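Local atomic coordinates of Pa14_01140 (PDB entry 6OX6), a protein that acts as the immunity protein that binds the type VI secretion effector Tas1, a (p)ppApp-synthesising toxin, and helps to prevent its early activation. Residues 37-43 / 70-76; 21-25 / 52-58; 12-18 / 61-67. All coordinates share one frame; numbering follows the deposited sequence.

Interaction 1: residues 37-43 / 70-76; sequences RFYGEAE and YETGFPK
Tyr39 and Phe74 make the tightly packed part of this contact. The Phe74 CB methylene sits squarely over the Tyr39 ring, 3.5 Å from its centroid, as a CH-pi contact. The Phe74 ring, with CG beside its own backbone N (chi1 -63°), is slid toward the hydroxyl end of the tyrosine, the two planes nearly parallel but the rings barely overlapping. A phenol suits position 39 because its hydroxyl reaches Asp17 and Asp19. Next to the rings, Gly40 N donates to Phe74 O at 2.7 Å. Gly40 has positive phi in the type II turn from Phe38 to Glu41 and, having no side chain, leaves room for Lys76, whose CB lies 3.9 Å from Gly40 CA.

The other end is polar and wetter. Extended Arg37 reaches the C-terminal turn of helix 67-72, where NH1 donates to Glu71 O at 2.8 Å, from above the carbonyl plane. NE binds Glu41 O, and a water links NH2 to Thr72 O. Tyr70 OH donates to Glu43 OE2 at 2.5 Å, on the anti lone pair; Arg26 is that oxygen's salt-bridge partner. Arg37 thus places positive charge beside the carbonyls of a helix C-terminus, which probably stabilises that end.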
loop_
_atom_site.group_PDB
_atom_site.type_symbol
_atom_site.label_atom_id
_atom_site.label_comp_id
_atom_site.label_asym_id
_atom_site.label_seq_id
_atom_site.Cartn_x
_atom_site.Cartn_y
_atom_site.Cartn_z
ATOM N N ARG B 37 -11.002 -0.751 13.694
ATOM C CA ARG B 37 -11.210 -2.026 14.388
ATOM C C ARG B 37 -10.482 -3.115 13.618
ATOM O O ARG B 37 -10.869 -3.439 12.490
ATOM C CB ARG B 37 -12.691 -2.367 14.514
ATOM C CG ARG B 37 -12.940 -3.620 15.322
ATOM C CD ARG B 37 -14.397 -3.798 15.681
ATOM N NE ARG B 37 -14.579 -5.005 16.480
ATOM C CZ ARG B 37 -15.753 -5.544 16.798
ATOM N NH1 ARG B 37 -16.896 -5.004 16.389
ATOM N NH2 ARG B 37 -15.774 -6.643 17.521
ATOM N N PHE B 38 -9.420 -3.663 14.206
ATOM C CA PHE B 38 -8.643 -4.712 13.554
ATOM C C PHE B 38 -9.324 -6.050 13.725
ATOM O O PHE B 38 -10.058 -6.264 14.693
ATOM C CB PHE B 38 -7.228 -4.780 14.120
ATOM C CG PHE B 38 -6.373 -3.577 13.745
ATOM C CD1 PHE B 38 -6.254 -2.495 14.604
ATOM C CD2 PHE B 38 -5.720 -3.535 12.536
ATOM C CE1 PHE B 38 -5.500 -1.400 14.267
ATOM C CE2 PHE B 38 -4.944 -2.410 12.178
ATOM C CZ PHE B 38 -4.848 -1.357 13.050
ATOM N N TYR B 39 -9.087 -6.954 12.767
ATOM C CA TYR B 39 -9.702 -8.277 12.828
ATOM C C TYR B 39 -9.407 -8.915 14.167
ATOM O O TYR B 39 -8.275 -8.865 14.647
ATOM C CB TYR B 39 -9.173 -9.183 11.721
ATOM C CG TYR B 39 -9.744 -8.950 10.348
ATOM C CD1 TYR B 39 -10.386 -7.754 10.014
ATOM C CD2 TYR B 39 -9.633 -9.934 9.382
ATOM C CE1 TYR B 39 -10.887 -7.543 8.737
ATOM C CE2 TYR B 39 -10.114 -9.743 8.128
ATOM C CZ TYR B 39 -10.737 -8.550 7.795
ATOM O OH TYR B 39 -11.231 -8.430 6.507
ATOM N N GLY B 40 -10.437 -9.488 14.784
ATOM C CA GLY B 40 -10.281 -10.179 16.053
ATOM C C GLY B 40 -10.165 -9.301 17.280
ATOM O O GLY B 40 -9.831 -9.816 18.362
ATOM N N GLU B 41 -10.443 -8.003 17.169
ATOM C CA GLU B 41 -10.284 -7.096 18.295
ATOM C C GLU B 41 -11.525 -6.243 18.452
ATOM O O GLU B 41 -12.321 -6.095 17.527
ATOM C CB GLU B 41 -9.070 -6.179 18.105
ATOM C CG GLU B 41 -7.767 -6.937 18.127
ATOM C CD GLU B 41 -6.549 -6.063 17.878
ATOM O OE1 GLU B 41 -6.617 -4.839 18.138
ATOM O OE2 GLU B 41 -5.522 -6.620 17.434
ATOM N N ALA B 42 -11.639 -5.617 19.620
ATOM C CA ALA B 42 -12.585 -4.523 19.776
ATOM C C ALA B 42 -12.082 -3.269 19.049
ATOM O O ALA B 42 -10.899 -3.131 18.719
ATOM C CB ALA B 42 -12.824 -4.221 21.257
ATOM N N GLU B 43 -13.016 -2.360 18.772
ATOM C CA GLU B 43 -12.664 -1.080 18.181
ATOM C C GLU B 43 -11.688 -0.316 19.080
ATOM O O GLU B 43 -11.853 -0.261 20.306
ATOM C CB GLU B 43 -13.934 -0.255 17.949
ATOM C CG GLU B 43 -13.699 1.104 17.315
ATOM C CD GLU B 43 -15.001 1.852 17.091
ATOM O OE1 GLU B 43 -15.356 2.656 17.984
ATOM O OE2 GLU B 43 -15.671 1.630 16.037
ATOM N N TYR B 70 -19.659 -4.622 10.481
ATOM C CA TYR B 70 -18.608 -3.986 11.268
ATOM C C TYR B 70 -18.745 -4.331 12.742
ATOM O O TYR B 70 -17.770 -4.723 13.393
ATOM C CB TYR B 70 -18.646 -2.475 11.077
ATOM C CG TYR B 70 -17.619 -1.751 11.917
ATOM C CD1 TYR B 70 -16.349 -1.544 11.441
ATOM C CD2 TYR B 70 -17.922 -1.307 13.210
ATOM C CE1 TYR B 70 -15.406 -0.888 12.184
ATOM C CE2 TYR B 70 -16.973 -0.657 13.975
ATOM C CZ TYR B 70 -15.720 -0.456 13.450
ATOM O OH TYR B 70 -14.764 0.186 14.169
ATOM N N GLU B 71 -19.959 -4.203 13.286
ATOM C CA GLU B 71 -20.121 -4.418 14.719
ATOM C C GLU B 71 -19.946 -5.878 15.089
ATOM O O GLU B 71 -19.467 -6.184 16.187
ATOM C CB GLU B 71 -21.480 -3.906 15.172
ATOM C CG GLU B 71 -21.562 -2.402 15.109
ATOM C CD GLU B 71 -22.917 -1.884 15.547
ATOM O OE1 GLU B 71 -23.750 -2.714 15.975
ATOM O OE2 GLU B 71 -23.139 -0.650 15.474
ATOM N N THR B 72 -20.315 -6.791 14.193
ATOM C CA THR B 72 -20.064 -8.199 14.467
ATOM C C THR B 72 -18.570 -8.488 14.489
ATOM O O THR B 72 -18.076 -9.203 15.371
ATOM C CB THR B 72 -20.760 -9.070 13.428
ATOM O OG1 THR B 72 -22.169 -8.815 13.466
ATOM C CG2 THR B 72 -20.518 -10.513 13.744
ATOM N N GLY B 73 -17.834 -7.933 13.533
ATOM C CA GLY B 73 -16.401 -8.106 13.490
ATOM C C GLY B 73 -15.972 -9.339 12.714
ATOM O O GLY B 73 -16.766 -10.209 12.354
ATOM N N PHE B 74 -14.671 -9.400 12.455
ATOM C CA PHE B 74 -14.079 -10.399 11.611
ATOM C C PHE B 74 -13.113 -11.225 12.438
ATOM O O PHE B 74 -12.363 -10.656 13.245
ATOM C CB PHE B 74 -13.345 -9.746 10.418
ATOM C CG PHE B 74 -14.260 -8.981 9.502
ATOM C CD1 PHE B 74 -14.868 -7.808 9.924
ATOM C CD2 PHE B 74 -14.540 -9.452 8.239
ATOM C CE1 PHE B 74 -15.730 -7.121 9.089
ATOM C CE2 PHE B 74 -15.391 -8.766 7.394
ATOM C CZ PHE B 74 -15.990 -7.601 7.816
ATOM N N PRO B 75 -13.112 -12.549 12.294
ATOM C CA PRO B 75 -12.172 -13.375 13.061
ATOM C C PRO B 75 -10.743 -12.975 12.744
ATOM O O PRO B 75 -10.422 -12.619 11.608
ATOM C CB PRO B 75 -12.469 -14.795 12.570
ATOM C CG PRO B 75 -13.016 -14.596 11.178
ATOM C CD PRO B 75 -13.803 -13.321 11.240
ATOM N N LYS B 76 -9.879 -13.058 13.751
ATOM C CA LYS B 76 -8.472 -12.728 13.581
ATOM C C LYS B 76 -7.874 -13.616 12.496
ATOM O O LYS B 76 -8.081 -14.829 12.488
ATOM C CB LYS B 76 -7.712 -12.912 14.894
ATOM C CG LYS B 76 -6.250 -12.504 14.828
ATOM C CD LYS B 76 -5.484 -12.989 16.048
ATOM C CE LYS B 76 -5.908 -14.395 16.442
ATOM N NZ LYS B 76 -4.813 -15.132 17.133
HETATM O O HOH W 1 -18.194 -8.223 18.175
#

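Interaction 2: residues 21-25 / 52-58; sequences EDVTY and NRLFNDA
Tyr25 projects from strand 23-25 onto helix 53-58 and meets three of its residues. The edge of Phe55 points at the tyrosine's face in a T-shaped stack, centroids 5.3 Å apart and planes at 78°, with Phe55 CD1 lying 3.8 Å from Tyr25 CG. Ala58, one turn further on, brings its methyl to 3.5 Å from Tyr25 CE1; so small a residue lets ring and helix approach closely. Leu54 is met by the phenol end, its CG being 3.1 Å from Tyr25 OH, while its CD1 methyl lies against the Glu21 carboxylate and, more loosely, Val23 CG1.

Beside this apolar patch, Arg53 NH1 donates to Glu21 OE2 over 3.1 Å in a straight salt bridge. Glu21 OE2 lies in the plane of the guanidinium, at its edge, while NH1 comes to the syn side of that oxygen, 32° out of the carboxylate plane. Arg53 is bent at chi2 (-86°) and again at chi3, which folds the guanidinium back along the helix so that NH1 also bridges Asp57 OD2. A water donates to both Glu21 OE2 and Asp57 OD2.

Asn52 organises the second shell. As the N-cap its OD1 accepts from Phe55 N at 2.9 Å, and a water that accepts from Tyr25 OH donates to that same OD1. The buried hydroxyl is thereby tied to the start of the helix that packs on its ring.

Further out lies the toxin: Arg53 NH2 forms a salt bridge with Asp296 of the Tas1 chain, and Glu21 OE1 meets Tyr297 and Lys305 of that chain. The arginine is held in place by two acids of its own chain, an arrangement that probably orients it for the interface, and the network links strand, helix and toxin through shared charges.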
loop_
_atom_site.group_PDB
_atom_site.type_symbol
_atom_site.label_atom_id
_atom_site.label_comp_id
_atom_site.label_asym_id
_atom_site.label_seq_id
_atom_site.Cartn_x
_atom_site.Cartn_y
_atom_site.Cartn_z
ATOM N N GLU B 21 -5.033 -5.865 4.896
ATOM C CA GLU B 21 -4.401 -5.646 6.197
ATOM C C GLU B 21 -5.319 -6.002 7.361
ATOM O O GLU B 21 -5.118 -5.513 8.473
ATOM C CB GLU B 21 -3.911 -4.198 6.347
ATOM C CG GLU B 21 -2.838 -3.753 5.323
ATOM C CD GLU B 21 -1.672 -2.993 5.940
ATOM O OE1 GLU B 21 -1.404 -3.122 7.162
ATOM O OE2 GLU B 21 -1.037 -2.221 5.198
ATOM N N ASP B 22 -6.319 -6.846 7.149
ATOM C CA ASP B 22 -7.141 -7.340 8.276
ATOM C C ASP B 22 -7.658 -6.198 9.167
ATOM O O ASP B 22 -7.581 -6.250 10.394
ATOM C CB ASP B 22 -6.341 -8.338 9.115
ATOM C CG ASP B 22 -6.157 -9.680 8.418
ATOM O OD1 ASP B 22 -6.701 -9.859 7.314
ATOM O OD2 ASP B 22 -5.471 -10.555 8.987
ATOM N N VAL B 23 -8.173 -5.141 8.547
ATOM C CA VAL B 23 -8.573 -3.956 9.292
ATOM C C VAL B 23 -9.929 -3.473 8.782
ATOM O O VAL B 23 -10.272 -3.655 7.603
ATOM C CB VAL B 23 -7.486 -2.848 9.216
ATOM C CG1 VAL B 23 -7.195 -2.369 7.746
ATOM C CG2 VAL B 23 -7.828 -1.704 10.130
ATOM N N THR B 24 -10.724 -2.905 9.703
ATOM C CA THR B 24 -11.982 -2.235 9.400
ATOM C C THR B 24 -12.010 -0.834 10.018
ATOM O O THR B 24 -11.318 -0.535 10.998
ATOM C CB THR B 24 -13.201 -3.047 9.895
ATOM O OG1 THR B 24 -13.291 -2.986 11.337
ATOM C CG2 THR B 24 -13.065 -4.505 9.460
ATOM N N TYR B 25 -12.841 0.028 9.439
ATOM C CA TYR B 25 -12.992 1.403 9.889
ATOM C C TYR B 25 -14.465 1.744 9.982
ATOM O O TYR B 25 -15.305 1.187 9.249
ATOM C CB TYR B 25 -12.301 2.420 8.944
ATOM C CG TYR B 25 -10.790 2.281 8.925
ATOM C CD1 TYR B 25 -10.164 1.505 7.969
ATOM C CD2 TYR B 25 -10.003 2.886 9.892
ATOM C CE1 TYR B 25 -8.803 1.362 7.955
ATOM C CE2 TYR B 25 -8.645 2.759 9.882
ATOM C CZ TYR B 25 -8.049 1.999 8.919
ATOM O OH TYR B 25 -6.690 1.863 8.900
ATOM N N ASN B 52 -4.332 9.563 7.657
ATOM C CA ASN B 52 -3.590 8.376 8.073
ATOM C C ASN B 52 -3.333 7.445 6.887
ATOM O O ASN B 52 -4.214 7.203 6.062
ATOM C CB ASN B 52 -4.370 7.633 9.151
ATOM C CG ASN B 52 -3.747 6.319 9.513
ATOM O OD1 ASN B 52 -4.154 5.248 9.025
ATOM N ND2 ASN B 52 -2.743 6.380 10.366
ATOM N N ARG B 53 -2.121 6.898 6.821
ATOM C CA ARG B 53 -1.705 6.079 5.685
ATOM C C ARG B 53 -2.633 4.881 5.486
ATOM O O ARG B 53 -3.132 4.635 4.384
ATOM C CB ARG B 53 -0.263 5.608 5.915
ATOM C CG ARG B 53 0.428 5.034 4.678
ATOM C CD ARG B 53 0.148 3.529 4.483
ATOM N NE ARG B 53 0.313 2.739 5.710
ATOM C CZ ARG B 53 0.083 1.425 5.794
ATOM N NH1 ARG B 53 -0.345 0.759 4.730
ATOM N NH2 ARG B 53 0.256 0.774 6.945
ATOM N N LEU B 54 -2.823 4.089 6.533
ATOM C CA LEU B 54 -3.554 2.832 6.377
ATOM C C LEU B 54 -5.027 3.101 6.087
ATOM O O LEU B 54 -5.652 2.421 5.260
ATOM C CB LEU B 54 -3.367 1.988 7.642
ATOM C CG LEU B 54 -4.064 0.627 7.761
ATOM C CD1 LEU B 54 -3.567 -0.285 6.644
ATOM C CD2 LEU B 54 -3.819 0.003 9.168
ATOM N N PHE B 55 -5.579 4.151 6.689
ATOM C CA PHE B 55 -6.948 4.540 6.368
ATOM C C PHE B 55 -7.113 4.891 4.888
ATOM O O PHE B 55 -8.065 4.445 4.236
ATOM C CB PHE B 55 -7.369 5.728 7.222
ATOM C CG PHE B 55 -8.732 6.273 6.839
ATOM C CD1 PHE B 55 -9.874 5.508 7.055
ATOM C CD2 PHE B 55 -8.866 7.520 6.230
ATOM C CE1 PHE B 55 -11.123 5.982 6.712
ATOM C CE2 PHE B 55 -10.134 8.001 5.874
ATOM C CZ PHE B 55 -11.256 7.234 6.115
ATOM N N ASN B 56 -6.220 5.727 4.354
ATOM C CA ASN B 56 -6.310 6.061 2.941
ATOM C C ASN B 56 -6.050 4.840 2.055
ATOM O O ASN B 56 -6.611 4.742 0.962
ATOM C CB ASN B 56 -5.344 7.205 2.618
ATOM C CG ASN B 56 -5.902 8.559 3.067
ATOM O OD1 ASN B 56 -6.620 9.206 2.314
ATOM N ND2 ASN B 56 -5.600 8.970 4.289
ATOM N N ASP B 57 -5.236 3.880 2.514
ATOM C CA ASP B 57 -5.140 2.621 1.767
ATOM C C ASP B 57 -6.478 1.894 1.763
ATOM O O ASP B 57 -6.884 1.317 0.743
ATOM C CB ASP B 57 -4.043 1.721 2.341
ATOM C CG ASP B 57 -2.649 2.094 1.838
ATOM O OD1 ASP B 57 -2.533 3.065 1.079
ATOM O OD2 ASP B 57 -1.659 1.406 2.188
ATOM N N ALA B 58 -7.164 1.901 2.904
ATOM C CA ALA B 58 -8.465 1.248 3.014
ATOM C C ALA B 58 -9.472 1.885 2.080
ATOM O O ALA B 58 -10.282 1.186 1.461
ATOM C CB ALA B 58 -8.954 1.304 4.459
HETATM O O HOH W 2 -2.007 -1.403 2.548
HETATM O O HOH W 3 -5.277 3.198 10.824
#

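Interaction 3: residues 12-18 / 61-67; sequences RDIYIDY and FGREITR
Three backbone hydrogen bonds zip strand 14-18 to the short strand 63-65. Asp17 and Arg63 form an antiparallel hydrogen-bonded pair: Asp17 N donates to Arg63 O at 2.7 Å, and Arg63 N donates back to Asp17 O at 2.8 Å. Ile65 N adds a bond to Tyr15 O. Between them Ile16 and Glu64 are the non-hydrogen-bonded pair, with CA-H...O contacts from Glu64 CA to Tyr15 O and Ile16 CA to Arg63 O. Where the strand begins, Gly62 suits the tight approach, for its CA is 3.3 Å from Asp17 O.

Apolar contacts flank the ladder. One face of the Tyr15 ring is covered by the start of helix 67-72, with Arg67 CA 3.7 Å from the ring centroid and 10° off its normal. The aliphatic part of Arg67 runs on over the same face toward the hydroxyl, so that CD reaches Tyr15 OH. Ile65 turns CG2 to Asp17 CB at 3.6 Å, and Tyr18 CE1 packs on Phe61 CB. Phe61 also makes a cation-pi contact with Lys334 of the Tas1 chain.

A salt bridge closes the margin. Glu64 CG lies anti to the backbone N (chi1 -177°) and the chain is extended, which carries the carboxylate out to Arg12. The two side chains come from opposite directions, their flat groups nearly coplanar, and Arg12 NH1 donates to Glu64 OE2 at 2.6 Å; a second bond from NH2 is weak.

Long charged side chains fit this short, partly exposed edge. Strand 63-65 is the outermost strand on this side of a four-stranded antiparallel sheet, added beside strand 14-18 after helix 53-61.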
loop_
_atom_site.group_PDB
_atom_site.type_symbol
_atom_site.label_atom_id
_atom_site.label_comp_id
_atom_site.label_asym_id
_atom_site.label_seq_id
_atom_site.Cartn_x
_atom_site.Cartn_y
_atom_site.Cartn_z
ATOM N N ARG B 12 -23.705 9.938 4.905
ATOM C CA ARG B 12 -24.001 9.016 5.991
ATOM C C ARG B 12 -22.794 8.303 6.571
ATOM O O ARG B 12 -21.690 8.407 6.054
ATOM C CB ARG B 12 -24.855 7.891 5.398
ATOM C CG ARG B 12 -24.080 7.084 4.361
ATOM C CD ARG B 12 -24.950 6.274 3.415
ATOM N NE ARG B 12 -24.248 6.001 2.164
ATOM C CZ ARG B 12 -23.415 4.983 1.980
ATOM N NH1 ARG B 12 -23.184 4.129 2.960
ATOM N NH2 ARG B 12 -22.813 4.817 0.814
ATOM N N ASP B 13 -23.022 7.588 7.670
ATOM C CA ASP B 13 -22.020 6.705 8.225
ATOM C C ASP B 13 -21.538 5.712 7.174
ATOM O O ASP B 13 -22.306 5.250 6.329
ATOM C CB ASP B 13 -22.589 5.962 9.432
ATOM C CG ASP B 13 -22.865 6.886 10.625
ATOM O OD1 ASP B 13 -22.670 8.122 10.522
ATOM O OD2 ASP B 13 -23.226 6.352 11.692
ATOM N N ILE B 14 -20.246 5.399 7.231
ATOM C CA ILE B 14 -19.583 4.532 6.263
ATOM C C ILE B 14 -18.754 3.511 7.029
ATOM O O ILE B 14 -17.947 3.883 7.896
ATOM C CB ILE B 14 -18.676 5.336 5.310
ATOM C CG1 ILE B 14 -19.472 6.402 4.541
ATOM C CG2 ILE B 14 -17.923 4.387 4.360
ATOM C CD1 ILE B 14 -20.393 5.844 3.558
ATOM N N TYR B 15 -18.916 2.236 6.677
ATOM C CA TYR B 15 -18.174 1.141 7.291
ATOM C C TYR B 15 -17.382 0.425 6.198
ATOM O O TYR B 15 -17.926 0.116 5.129
ATOM C CB TYR B 15 -19.120 0.179 8.024
ATOM C CG TYR B 15 -19.935 0.874 9.114
ATOM C CD1 TYR B 15 -21.129 1.537 8.809
ATOM C CD2 TYR B 15 -19.491 0.897 10.437
ATOM C CE1 TYR B 15 -21.884 2.182 9.805
ATOM C CE2 TYR B 15 -20.246 1.528 11.454
ATOM C CZ TYR B 15 -21.434 2.165 11.125
ATOM O OH TYR B 15 -22.157 2.792 12.132
ATOM N N ILE B 16 -16.114 0.138 6.494
ATOM C CA ILE B 16 -15.105 -0.231 5.513
ATOM C C ILE B 16 -14.390 -1.487 5.977
ATOM O O ILE B 16 -13.989 -1.569 7.143
ATOM C CB ILE B 16 -14.090 0.909 5.352
ATOM C CG1 ILE B 16 -14.783 2.128 4.760
ATOM C CG2 ILE B 16 -12.924 0.458 4.553
ATOM C CD1 ILE B 16 -13.953 3.379 4.889
ATOM N N ASP B 17 -14.226 -2.457 5.069
ATOM C CA ASP B 17 -13.397 -3.631 5.297
ATOM C C ASP B 17 -12.214 -3.597 4.331
ATOM O O ASP B 17 -12.402 -3.437 3.126
ATOM C CB ASP B 17 -14.208 -4.913 5.092
ATOM C CG ASP B 17 -13.357 -6.177 5.210
ATOM O OD1 ASP B 17 -12.320 -6.145 5.913
ATOM O OD2 ASP B 17 -13.722 -7.205 4.579
ATOM N N TYR B 18 -11.013 -3.765 4.845
ATOM C CA TYR B 18 -9.805 -3.796 4.014
ATOM C C TYR B 18 -9.118 -5.115 4.333
ATOM O O TYR B 18 -8.338 -5.189 5.292
ATOM C CB TYR B 18 -8.913 -2.589 4.322
ATOM C CG TYR B 18 -7.604 -2.486 3.531
ATOM C CD1 TYR B 18 -7.478 -3.023 2.240
ATOM C CD2 TYR B 18 -6.495 -1.831 4.081
ATOM C CE1 TYR B 18 -6.275 -2.914 1.516
ATOM C CE2 TYR B 18 -5.298 -1.727 3.361
ATOM C CZ TYR B 18 -5.215 -2.255 2.077
ATOM O OH TYR B 18 -4.031 -2.156 1.390
ATOM N N PHE B 61 -8.438 0.647 -1.615
ATOM C CA PHE B 61 -8.384 -0.764 -1.959
ATOM C C PHE B 61 -9.373 -1.621 -1.185
ATOM O O PHE B 61 -9.473 -2.811 -1.479
ATOM C CB PHE B 61 -6.961 -1.300 -1.749
ATOM C CG PHE B 61 -5.881 -0.434 -2.379
ATOM C CD1 PHE B 61 -5.890 -0.175 -3.750
ATOM C CD2 PHE B 61 -4.842 0.074 -1.611
ATOM C CE1 PHE B 61 -4.893 0.608 -4.336
ATOM C CE2 PHE B 61 -3.824 0.865 -2.187
ATOM C CZ PHE B 61 -3.861 1.138 -3.549
ATOM N N GLY B 62 -10.060 -1.067 -0.180
ATOM C CA GLY B 62 -11.006 -1.816 0.616
ATOM C C GLY B 62 -12.400 -1.782 0.008
ATOM O O GLY B 62 -12.621 -1.312 -1.110
ATOM N N ARG B 63 -13.353 -2.291 0.765
ATOM C CA ARG B 63 -14.726 -2.377 0.292
ATOM C C ARG B 63 -15.659 -1.928 1.404
ATOM O O ARG B 63 -15.337 -2.025 2.597
ATOM C CB ARG B 63 -15.084 -3.800 -0.166
ATOM C CG ARG B 63 -15.024 -4.840 0.949
ATOM C CD ARG B 63 -14.972 -6.265 0.404
ATOM N NE ARG B 63 -13.741 -6.538 -0.333
ATOM C CZ ARG B 63 -13.672 -6.617 -1.656
ATOM N NH1 ARG B 63 -14.765 -6.437 -2.384
ATOM N NH2 ARG B 63 -12.509 -6.868 -2.249
ATOM N N GLU B 64 -16.808 -1.410 1.000
ATOM C CA GLU B 64 -17.787 -0.949 1.962
ATOM C C GLU B 64 -18.522 -2.154 2.557
ATOM O O GLU B 64 -18.810 -3.127 1.858
ATOM C CB GLU B 64 -18.755 0.035 1.281
ATOM C CG GLU B 64 -19.772 0.632 2.216
ATOM C CD GLU B 64 -20.465 1.882 1.685
ATOM O OE1 GLU B 64 -20.121 2.365 0.577
ATOM O OE2 GLU B 64 -21.338 2.401 2.422
ATOM N N ILE B 65 -18.784 -2.108 3.863
ATOM C CA ILE B 65 -19.590 -3.106 4.554
ATOM C C ILE B 65 -20.691 -2.379 5.328
ATOM O O ILE B 65 -20.773 -1.145 5.330
ATOM C CB ILE B 65 -18.744 -3.996 5.490
ATOM C CG1 ILE B 65 -18.010 -3.119 6.517
ATOM C CG2 ILE B 65 -17.760 -4.862 4.662
ATOM C CD1 ILE B 65 -17.221 -3.888 7.640
ATOM N N THR B 66 -21.544 -3.162 5.984
ATOM C CA THR B 66 -22.654 -2.606 6.740
ATOM C C THR B 66 -22.270 -2.411 8.206
ATOM O O THR B 66 -21.282 -2.967 8.704
ATOM C CB THR B 66 -23.883 -3.514 6.651
ATOM O OG1 THR B 66 -23.647 -4.692 7.426
ATOM C CG2 THR B 66 -24.160 -3.913 5.226
ATOM N N ARG B 67 -23.121 -1.664 8.903
ATOM C CA ARG B 67 -22.940 -1.402 10.319
ATOM C C ARG B 67 -22.971 -2.715 11.092
ATOM O O ARG B 67 -22.181 -2.911 12.015
ATOM C CB ARG B 67 -24.030 -0.460 10.835
ATOM C CG ARG B 67 -23.950 -0.175 12.326
ATOM C CD ARG B 67 -24.951 0.891 12.740
ATOM N NE ARG B 67 -25.699 0.505 13.932
ATOM C CZ ARG B 67 -26.584 -0.487 13.971
ATOM N NH1 ARG B 67 -26.834 -1.198 12.879
ATOM N NH2 ARG B 67 -27.220 -0.768 15.100
HETATM O O HOH W 4 -20.911 1.527 4.913
HETATM O O HOH W 5 -10.919 -5.482 1.288
#

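Overall arrangement
All three contacts reach the same antiparallel sheet. Interaction 2 is the buried one, holding helix 53-61 against the sheet with aromatic and aliphatic side chains, bordered by a charge network that faces Tas1. Interaction 3 is partly buried and joins neighbouring strands by backbone bonds, with side chains packed on both faces. Interaction 1 lies at the surface, where the chain after strand 33-38 meets the C-terminal end, and relies more on turns, carbonyls and water. Shared elements knit them together: Val23 O with Tyr18 N and Tyr25 N with Ile16 O join interactions 2 and 3, Tyr39 N with Asp22 O joins 1 and 2, and Tyr70 packing on Tyr15 joins 1 and 3.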